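Local atomic coordinates of sugar ABC transporter substrate-binding protein (Treponema pallidum subsp. pallidum, PDB entry 5U2P), a protein that probably binds a small solute, perhaps a sugar, in the periplasm and hands it to an ABC transporter for uptake. Residues T74-H77 and A78-D82; P94-A98 and L99-L103. All blocks are in the same frame, centred on the assembly; numbering follows the deposited sequence.

Interaction 1. Residues T74-H77 and A78-D82; sequences TVLH and ARLAD
Leu-76 and Leu-80 meet one turn apart on helix 72-81 and form the tight side of this contact. Their side chains cross at a slant, with Leu-76 CD1 lying 3.8 Å from Leu-80 CD1. The first torsions send them along different paths. Leu-76 has CG anti to the backbone N (chi1 175°), which, with chi2, carries CD1 forward toward Leu-80. Leu-80 has CG anti to the carbonyl carbon (chi1 -73°), which leans it back over the preceding turn. Both leucines are buried, and Leu-76 also rests on Leu-37 of strand 33-39. The backbone bond from Leu-80 N to Leu-76 O (2.9 Å) joins the same two residues.

Val-75 and Arg-79 pair more loosely. The valine and the start of the arginine chain run alongside each other in one direction, and Val-75 CG1 is 4.0 Å from Arg-79 CG. The arginine chain then bends twice, and its end leaves the valine behind. NH2 makes a salt bridge with Glu-65, while NE bonds to Thr-84 OG1, which also bonds to Asp-82 OD1.

The solvent side carries Thr-74, Ala-78 and Ala-81. There the contact is mostly backbone: Ala-78 N bonds to Thr-74 O at 3.1 Å, and Ala-81 N to His-77 O at 2.9 Å.

The His-77 ring makes its polar contacts beyond this pair of turns: ND1 bonds to Pro-73 O. Both ring nitrogens face carbonyl oxygens, since NE2 makes a weak bond to His-97 O. This arrangement would tend to favour a ring protonated on both nitrogens.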
loop_
_atom_site.group_PDB
_atom_site.type_symbol
_atom_site.label_atom_id
_atom_site.label_comp_id
_atom_site.label_asym_id
_atom_site.label_seq_id
_atom_site.Cartn_x
_atom_site.Cartn_y
_atom_site.Cartn_z
ATOM N N THR A 74 6.716 21.972 -0.290
ATOM C CA THR A 74 7.386 23.218 0.078
ATOM C C THR A 74 6.376 24.326 0.378
ATOM O O THR A 74 6.477 25.011 1.401
ATOM C CB THR A 74 8.329 23.705 -1.046
ATOM O OG1 THR A 74 9.328 22.712 -1.298
ATOM C CG2 THR A 74 9.007 25.012 -0.658
ATOM N N VAL A 75 5.411 24.502 -0.522
ATOM C CA VAL A 75 4.406 25.547 -0.371
ATOM C C VAL A 75 3.521 25.317 0.844
ATOM O O VAL A 75 3.273 26.245 1.607
ATOM C CB VAL A 75 3.515 25.666 -1.620
ATOM C CG1 VAL A 75 2.379 26.661 -1.386
ATOM C CG2 VAL A 75 4.339 26.111 -2.803
ATOM N N LEU A 76 3.025 24.098 1.018
ATOM C CA LEU A 76 2.166 23.807 2.163
ATOM C C LEU A 76 2.893 24.084 3.488
ATOM O O LEU A 76 2.331 24.707 4.393
ATOM C CB LEU A 76 1.695 22.359 2.118
ATOM C CG LEU A 76 0.879 21.865 3.313
ATOM C CD1 LEU A 76 -0.376 22.682 3.492
ATOM C CD2 LEU A 76 0.559 20.397 3.155
ATOM N N HIS A 77 4.141 23.629 3.595
ATOM C CA HIS A 77 4.942 23.872 4.800
ATOM C C HIS A 77 5.015 25.363 5.099
ATOM O O HIS A 77 4.746 25.800 6.224
ATOM C CB HIS A 77 6.364 23.325 4.640
ATOM C CG HIS A 77 6.506 21.873 4.968
ATOM N ND1 HIS A 77 5.918 20.878 4.217
ATOM C CD2 HIS A 77 7.200 21.245 5.947
ATOM C CE1 HIS A 77 6.235 19.699 4.725
ATOM N NE2 HIS A 77 7.008 19.894 5.777
ATOM N N ALA A 78 5.378 26.144 4.086
ATOM C CA ALA A 78 5.511 27.595 4.244
ATOM C C ALA A 78 4.208 28.257 4.687
ATOM O O ALA A 78 4.215 29.138 5.546
ATOM C CB ALA A 78 5.987 28.228 2.949
ATOM N N ARG A 79 3.092 27.845 4.085
ATOM C CA ARG A 79 1.789 28.434 4.402
ATOM C C ARG A 79 1.292 28.026 5.794
ATOM O O ARG A 79 0.608 28.797 6.452
ATOM C CB ARG A 79 0.739 28.043 3.354
ATOM C CG ARG A 79 1.108 28.418 1.921
ATOM C CD ARG A 79 0.902 29.875 1.656
ATOM N NE ARG A 79 -0.507 30.244 1.714
ATOM C CZ ARG A 79 -1.349 30.152 0.690
ATOM N NH1 ARG A 79 -2.619 30.518 0.848
ATOM N NH2 ARG A 79 -0.920 29.700 -0.487
ATOM N N LEU A 80 1.640 26.822 6.233
ATOM C CA LEU A 80 1.307 26.394 7.588
ATOM C C LEU A 80 2.144 27.199 8.588
ATOM O O LEU A 80 1.640 27.661 9.612
ATOM C CB LEU A 80 1.549 24.890 7.763
ATOM C CG LEU A 80 0.509 23.984 7.050
ATOM C CD1 LEU A 80 0.930 22.529 7.087
ATOM C CD2 LEU A 80 -0.881 24.136 7.642
ATOM N N ALA A 81 3.409 27.381 8.244
ATOM C CA ALA A 81 4.369 28.092 9.094
ATOM C C ALA A 81 3.986 29.551 9.310
ATOM O O ALA A 81 4.070 30.045 10.435
ATOM C CB ALA A 81 5.743 28.009 8.495
ATOM N N ASP A 82 3.564 30.242 8.250
ATOM C CA ASP A 82 3.160 31.641 8.390
ATOM C C ASP A 82 1.665 31.815 8.687
ATOM O O ASP A 82 1.185 32.941 8.829
ATOM C CB ASP A 82 3.543 32.448 7.139
ATOM C CG ASP A 82 2.808 32.013 5.887
ATOM O OD1 ASP A 82 1.769 31.334 5.979
ATOM O OD2 ASP A 82 3.272 32.384 4.790
#

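Interaction 2. Residues P94-A98 and L99-L103; sequences PSLHA and LDPYL
Leu-99 N bonds back to Leu-96 O at 2.9 Å and closes a tight turn. The N-H points fairly straight at the oxygen (161°) but comes from above the carbonyl plane, 48° out of it. The Leu-99 side chain folds over the same oxygen, with CG 3.2 Å from Leu-96 O. Leu-96 itself reaches the other way. With CG anti to its carbonyl carbon (chi1 -52°), it directs CD1 at the proline ring, 3.7 Å from Pro-101 CB. The leucine lies nearly perpendicular to the proline side chain.

The next shell fixes the turn. Ala-98 N bonds to Ser-95 O at 3.0 Å, one residue earlier in the same pattern. Leu-96, His-97 and Ala-98 all have left-handed backbone angles, so two turns follow each other with the same hand. Water 1 donates to Ser-95 O and lies close to Leu-99 O. His-97 ND1 is buried here and has no partner in the model.

Further out, Asp-100 caps the helix that follows. Its OD1 accepts from Tyr-102 N at 3.0 Å, met from above the carboxylate plane. The Tyr-102 OH bonds to Asp-123, and its ring packs edge-to-face with Phe-129. Leu-96 also touches Val-91 of strand 88-92. A cis peptide bond precedes Pro-94 as the chain leaves that strand.

The whole is a strand-to-helix connection: consecutive left-handed turns of the 3-10 type, then an aspartate N-cap. It follows a central strand of a sheet ordered 2-1-3-5-4, the arrangement of type II periplasmic binding proteins.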
loop_
_atom_site.group_PDB
_atom_site.type_symbol
_atom_site.label_atom_id
_atom_site.label_comp_id
_atom_site.label_asym_id
_atom_site.label_seq_id
_atom_site.Cartn_x
_atom_site.Cartn_y
_atom_site.Cartn_z
ATOM N N PRO A 94 0.572 8.094 4.869
ATOM C CA PRO A 94 0.244 8.322 6.283
ATOM C C PRO A 94 1.146 9.336 6.985
ATOM O O PRO A 94 0.817 9.780 8.090
ATOM C CB PRO A 94 0.419 6.932 6.901
ATOM C CG PRO A 94 1.481 6.286 6.066
ATOM C CD PRO A 94 1.305 6.831 4.665
ATOM N N SER A 95 2.259 9.720 6.371
ATOM C CA SER A 95 3.299 10.419 7.130
ATOM C C SER A 95 3.199 11.951 7.153
ATOM O O SER A 95 3.933 12.601 7.888
ATOM C CB SER A 95 4.671 10.000 6.607
ATOM O OG SER A 95 4.936 8.645 6.958
ATOM N N LEU A 96 2.282 12.518 6.383
ATOM C CA LEU A 96 1.987 13.957 6.397
ATOM C C LEU A 96 3.197 14.851 6.129
ATOM O O LEU A 96 3.316 15.927 6.718
ATOM C CB LEU A 96 1.353 14.369 7.729
ATOM C CG LEU A 96 0.149 13.554 8.179
ATOM C CD1 LEU A 96 -0.282 14.006 9.536
ATOM C CD2 LEU A 96 -1.007 13.685 7.202
ATOM N N HIS A 97 4.073 14.424 5.224
ATOM C CA HIS A 97 5.277 15.195 4.911
ATOM C C HIS A 97 6.079 15.537 6.180
ATOM O O HIS A 97 6.690 16.600 6.250
ATOM C CB HIS A 97 4.919 16.511 4.195
ATOM C CG HIS A 97 3.870 16.391 3.124
ATOM N ND1 HIS A 97 2.534 16.669 3.351
ATOM C CD2 HIS A 97 3.968 16.092 1.806
ATOM C CE1 HIS A 97 1.857 16.521 2.227
ATOM N NE2 HIS A 97 2.702 16.172 1.272
ATOM N N ALA A 98 6.042 14.659 7.181
ATOM C CA ALA A 98 6.767 14.854 8.448
ATOM C C ALA A 98 6.294 16.068 9.260
ATOM O O ALA A 98 6.958 16.477 10.229
ATOM C CB ALA A 98 8.267 14.962 8.181
ATOM N N LEU A 99 5.150 16.634 8.883
ATOM C CA LEU A 99 4.523 17.719 9.634
ATOM C C LEU A 99 3.958 17.220 10.963
ATOM O O LEU A 99 3.491 16.089 11.053
ATOM C CB LEU A 99 3.399 18.358 8.808
ATOM C CG LEU A 99 3.805 19.041 7.496
ATOM C CD1 LEU A 99 2.574 19.342 6.622
ATOM C CD2 LEU A 99 4.583 20.312 7.779
ATOM N N ASP A 100 3.993 18.063 11.992
ATOM C CA ASP A 100 3.380 17.722 13.279
ATOM C C ASP A 100 1.879 17.976 13.234
ATOM O O ASP A 100 1.426 19.136 13.299
ATOM C CB ASP A 100 4.010 18.538 14.426
ATOM C CG ASP A 100 3.535 18.080 15.797
ATOM O OD1 ASP A 100 2.547 17.324 15.880
ATOM O OD2 ASP A 100 4.151 18.476 16.802
ATOM N N PRO A 101 1.071 16.905 13.126
ATOM C CA PRO A 101 -0.368 17.171 12.996
ATOM C C PRO A 101 -1.006 17.833 14.219
ATOM O O PRO A 101 -2.061 18.445 14.090
ATOM C CB PRO A 101 -0.959 15.766 12.777
ATOM C CG PRO A 101 -0.007 14.863 13.495
ATOM C CD PRO A 101 1.349 15.468 13.281
ATOM N N TYR A 102 -0.381 17.713 15.393
ATOM C CA TYR A 102 -0.967 18.280 16.611
ATOM C C TYR A 102 -0.771 19.797 16.636
ATOM O O TYR A 102 -1.441 20.514 17.385
ATOM C CB TYR A 102 -0.366 17.598 17.850
ATOM C CG TYR A 102 -0.717 16.124 17.850
ATOM C CD1 TYR A 102 0.147 15.185 17.317
ATOM C CD2 TYR A 102 -1.961 15.690 18.308
ATOM C CE1 TYR A 102 -0.187 13.840 17.278
ATOM C CE2 TYR A 102 -2.304 14.348 18.278
ATOM C CZ TYR A 102 -1.417 13.431 17.759
ATOM O OH TYR A 102 -1.759 12.101 17.707
ATOM N N LEU A 103 0.138 20.274 15.789
ATOM C CA LEU A 103 0.343 21.706 15.573
ATOM C C LEU A 103 -0.562 22.298 14.507
ATOM O O LEU A 103 -0.984 23.451 14.621
ATOM C CB LEU A 103 1.787 21.974 15.147
ATOM C CG LEU A 103 2.647 22.846 16.053
ATOM C CD1 LEU A 103 2.845 22.156 17.390
ATOM C CD2 LEU A 103 3.978 23.134 15.372
HETATM O O HOH W 1 3.894 13.634 10.652
#

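Overall arrangement
Interactions 1 and 2 follow in series along the chain, with strand 88-92 between them, and their centres lie 12 Å apart. Leu-99 of interaction 2 joins them by packing against helix 72-81. Its CD1 is 3.6 Å from Leu-80 CD1 and 4.1 Å from Leu-76 CD2. Its CD2 is 3.2 Å from His-77 NE2. The leucine pair of 74-82 thus gains a third apolar member from the loop. Both contacts belong to the lobe built on the five-stranded sheet. Interaction 1 lies about 27 Å and interaction 2 about 19 Å from the chain centre, measured between centres.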